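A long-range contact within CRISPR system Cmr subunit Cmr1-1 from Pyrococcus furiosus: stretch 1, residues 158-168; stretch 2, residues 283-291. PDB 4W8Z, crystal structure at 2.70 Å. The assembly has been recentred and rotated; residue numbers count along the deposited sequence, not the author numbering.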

# COMPACT_ATOMS: atom_id res chain seq x y z
N ARG A 158 -4.19 -9.08 -0.54
CA ARG A 158 -4.52 -8.33 -1.76
C ARG A 158 -4.61 -6.81 -1.54
O ARG A 158 -5.25 -6.11 -2.33
CB ARG A 158 -5.83 -8.85 -2.36
CG ARG A 158 -5.68 -10.15 -3.11
CD ARG A 158 -4.84 -9.95 -4.37
NE ARG A 158 -4.47 -11.23 -4.97
CZ ARG A 158 -3.32 -11.85 -4.75
NH1 ARG A 158 -2.41 -11.30 -3.96
NH2 ARG A 158 -3.07 -13.01 -5.33
N SER A 159 -3.94 -6.31 -0.51
CA SER A 159 -3.98 -4.89 -0.19
C SER A 159 -3.26 -4.00 -1.21
O SER A 159 -3.47 -2.79 -1.24
CB SER A 159 -3.41 -4.65 1.21
OG SER A 159 -2.46 -5.65 1.54
N ARG A 160 -2.42 -4.59 -2.05
CA ARG A 160 -1.82 -3.86 -3.17
C ARG A 160 -2.80 -3.75 -4.33
O ARG A 160 -2.55 -3.04 -5.31
CB ARG A 160 -0.53 -4.54 -3.64
CG ARG A 160 0.62 -4.42 -2.66
CD ARG A 160 1.81 -5.24 -3.11
NE ARG A 160 1.46 -6.65 -3.21
CZ ARG A 160 2.24 -7.58 -3.76
NH1 ARG A 160 3.41 -7.26 -4.29
NH2 ARG A 160 1.82 -8.84 -3.80
N ARG A 161 -3.93 -4.44 -4.21
CA ARG A 161 -4.94 -4.42 -5.25
C ARG A 161 -6.30 -3.96 -4.74
O ARG A 161 -7.34 -4.49 -5.15
CB ARG A 161 -5.09 -5.80 -5.89
CG ARG A 161 -3.89 -6.30 -6.66
CD ARG A 161 -4.32 -7.48 -7.51
NE ARG A 161 -3.20 -8.20 -8.10
CZ ARG A 161 -3.34 -9.18 -9.00
NH1 ARG A 161 -4.56 -9.53 -9.40
NH2 ARG A 161 -2.27 -9.79 -9.49
N GLY A 162 -6.31 -3.00 -3.82
CA GLY A 162 -7.56 -2.36 -3.45
C GLY A 162 -8.21 -2.77 -2.14
O GLY A 162 -9.15 -2.13 -1.71
N THR A 163 -7.74 -3.84 -1.51
CA THR A 163 -8.31 -4.22 -0.22
C THR A 163 -7.58 -3.52 0.93
O THR A 163 -6.42 -3.13 0.81
CB THR A 163 -8.26 -5.74 0.01
OG1 THR A 163 -6.93 -6.14 0.35
CG2 THR A 163 -8.72 -6.50 -1.22
N GLY A 164 -8.28 -3.37 2.05
CA GLY A 164 -7.64 -2.90 3.26
C GLY A 164 -7.21 -1.44 3.23
O GLY A 164 -6.32 -1.04 3.98
N SER A 165 -7.84 -0.65 2.37
CA SER A 165 -7.64 0.79 2.42
C SER A 165 -8.29 1.35 3.68
O SER A 165 -9.42 1.00 4.02
CB SER A 165 -8.21 1.47 1.18
OG SER A 165 -7.39 1.21 0.05
N MET A 166 -7.57 2.23 4.37
CA MET A 166 -8.01 2.73 5.67
C MET A 166 -8.16 4.24 5.70
O MET A 166 -7.58 4.96 4.89
CB MET A 166 -7.01 2.29 6.74
CG MET A 166 -6.83 0.79 6.82
SD MET A 166 -8.28 -0.02 7.54
CE MET A 166 -8.06 -1.69 6.93
N LYS A 167 -8.95 4.72 6.66
CA LYS A 167 -9.01 6.14 6.97
C LYS A 167 -9.04 6.32 8.48
O LYS A 167 -9.42 5.40 9.21
CB LYS A 167 -10.24 6.80 6.32
CG LYS A 167 -11.55 6.58 7.06
CD LYS A 167 -12.71 7.04 6.21
CE LYS A 167 -13.82 7.63 7.05
NZ LYS A 167 -14.80 8.36 6.21
N ILE A 168 -8.63 7.49 8.95
CA ILE A 168 -8.68 7.81 10.37
C ILE A 168 -9.99 8.51 10.70
O ILE A 168 -10.26 9.59 10.18
CB ILE A 168 -7.50 8.70 10.80
CG1 ILE A 168 -6.18 7.96 10.59
CG2 ILE A 168 -7.65 9.14 12.24
CD1 ILE A 168 -4.96 8.82 10.86
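Stretch 2 283-291: PLWFGVVEI

Two successive aromatic residues of stretch 2 each take an arginine of stretch 1 over a ring face, and in both the CH-pi contact is made by an sp3 carbon: CG of Arg160, CA of Arg161. Arg160 CG lies 3.4 Å from the centroid of the five-membered ring of Trp285, almost exactly on the ring normal, and Arg160 CD approaches Trp285 NE1 at 3.3 Å. Next along the chain, Arg161 CA sits 3.8 Å from the centroid of the Phe286 ring. The guanidinium of Arg161 is bound elsewhere in the structure, while Arg161 CB lies 3.7 Å from Phe286 CZ.

Stretch 2 is an extended strand that continues through Ile291. It runs in the same overall direction as stretch 1, as the register Arg160–Trp285, Gly162–Gly287, Lys167–Glu290 shows. Stretch 1 begins with a type I turn from Arg158 to Arg161, closed by Arg161 N donating to Arg158 O (2.8 Å), and becomes a strand only at Met166. Backbone pairing is correspondingly brief: a single bridge joins Arg161 and Phe286, with Phe286 N donating to Arg160 O at 2.9 Å and Gly162 N lying 2.9 Å from Phe286 O.

The backbones come close at the two glycines, where the CA atoms of Gly162 and Gly287 are 3.9 Å apart. A CB on Gly287 would fall 2.6 Å from Ser165 OG, a clash; Gly162, at phi 102°, would have its own CB jammed against the preceding carbonyl. Beyond this point the loop at Thr163 and Gly164 leaves stretch 2 untouched, and Ser165 returns with its CA-to-CB bond directed toward the strand, so that its OG accepts a nearly linear hydrogen bond from Val288 N (3.0 Å). The contact ends in a salt bridge, Lys167 NZ to Glu290 OE1 at 2.9 Å, which spans main chains whose CA atoms are 7.3 Å apart.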

# COMPACT_ATOMS: atom_id res chain seq x y z
N PRO A 283 6.98 -1.75 -9.38
CA PRO A 283 5.75 -2.13 -8.67
C PRO A 283 4.70 -1.02 -8.67
O PRO A 283 5.02 0.16 -8.54
CB PRO A 283 6.25 -2.39 -7.24
CG PRO A 283 7.68 -2.76 -7.41
CD PRO A 283 8.18 -1.94 -8.55
N LEU A 284 3.44 -1.42 -8.81
CA LEU A 284 2.32 -0.48 -8.71
C LEU A 284 1.29 -1.01 -7.72
O LEU A 284 0.84 -2.15 -7.83
CB LEU A 284 1.70 -0.24 -10.09
CG LEU A 284 0.62 0.84 -10.23
CD1 LEU A 284 0.60 1.37 -11.65
CD2 LEU A 284 -0.75 0.30 -9.86
N TRP A 285 0.91 -0.19 -6.75
CA TRP A 285 -0.14 -0.54 -5.81
C TRP A 285 -1.33 0.34 -6.08
O TRP A 285 -1.17 1.48 -6.52
CB TRP A 285 0.30 -0.38 -4.36
CG TRP A 285 1.53 -1.13 -3.96
CD1 TRP A 285 2.27 -1.97 -4.74
CD2 TRP A 285 2.16 -1.11 -2.68
NE1 TRP A 285 3.33 -2.47 -4.01
CE2 TRP A 285 3.28 -1.95 -2.75
CE3 TRP A 285 1.89 -0.44 -1.48
CZ2 TRP A 285 4.13 -2.15 -1.66
CZ3 TRP A 285 2.73 -0.64 -0.41
CH2 TRP A 285 3.83 -1.50 -0.50
N PHE A 286 -2.53 -0.15 -5.81
CA PHE A 286 -3.68 0.74 -5.83
C PHE A 286 -4.66 0.45 -4.71
O PHE A 286 -4.64 -0.63 -4.10
CB PHE A 286 -4.39 0.70 -7.19
CG PHE A 286 -4.89 -0.66 -7.60
CD1 PHE A 286 -6.16 -1.09 -7.23
CD2 PHE A 286 -4.12 -1.49 -8.39
CE1 PHE A 286 -6.63 -2.33 -7.62
CE2 PHE A 286 -4.58 -2.73 -8.79
CZ PHE A 286 -5.84 -3.15 -8.40
N GLY A 287 -5.50 1.44 -4.43
CA GLY A 287 -6.47 1.36 -3.35
C GLY A 287 -7.36 2.58 -3.41
O GLY A 287 -7.44 3.24 -4.45
N VAL A 288 -8.03 2.89 -2.31
CA VAL A 288 -8.96 4.01 -2.28
C VAL A 288 -8.61 5.01 -1.19
O VAL A 288 -8.44 4.65 -0.02
CB VAL A 288 -10.41 3.51 -2.07
CG1 VAL A 288 -11.40 4.67 -2.15
CG2 VAL A 288 -10.74 2.45 -3.11
N VAL A 289 -8.50 6.28 -1.57
CA VAL A 289 -8.26 7.35 -0.61
C VAL A 289 -9.49 8.25 -0.54
O VAL A 289 -10.16 8.50 -1.55
CB VAL A 289 -7.00 8.18 -0.99
CG1 VAL A 289 -7.16 8.85 -2.35
CG2 VAL A 289 -6.66 9.20 0.10
N GLU A 290 -9.81 8.73 0.66
CA GLU A 290 -10.91 9.67 0.82
C GLU A 290 -10.41 11.11 0.86
O GLU A 290 -9.58 11.47 1.70
CB GLU A 290 -11.71 9.34 2.08
CG GLU A 290 -12.90 10.25 2.30
CD GLU A 290 -13.84 9.72 3.37
OE1 GLU A 290 -14.12 8.50 3.35
OE2 GLU A 290 -14.29 10.52 4.22
N ILE A 291 -10.90 11.92 -0.07
CA ILE A 291 -10.54 13.33 -0.14
C ILE A 291 -11.80 14.19 -0.19
O ILE A 291 -12.62 14.04 -1.10
CB ILE A 291 -9.67 13.65 -1.38
CG1 ILE A 291 -8.52 12.64 -1.50
CG2 ILE A 291 -9.12 15.06 -1.30
CD1 ILE A 291 -7.71 12.79 -2.77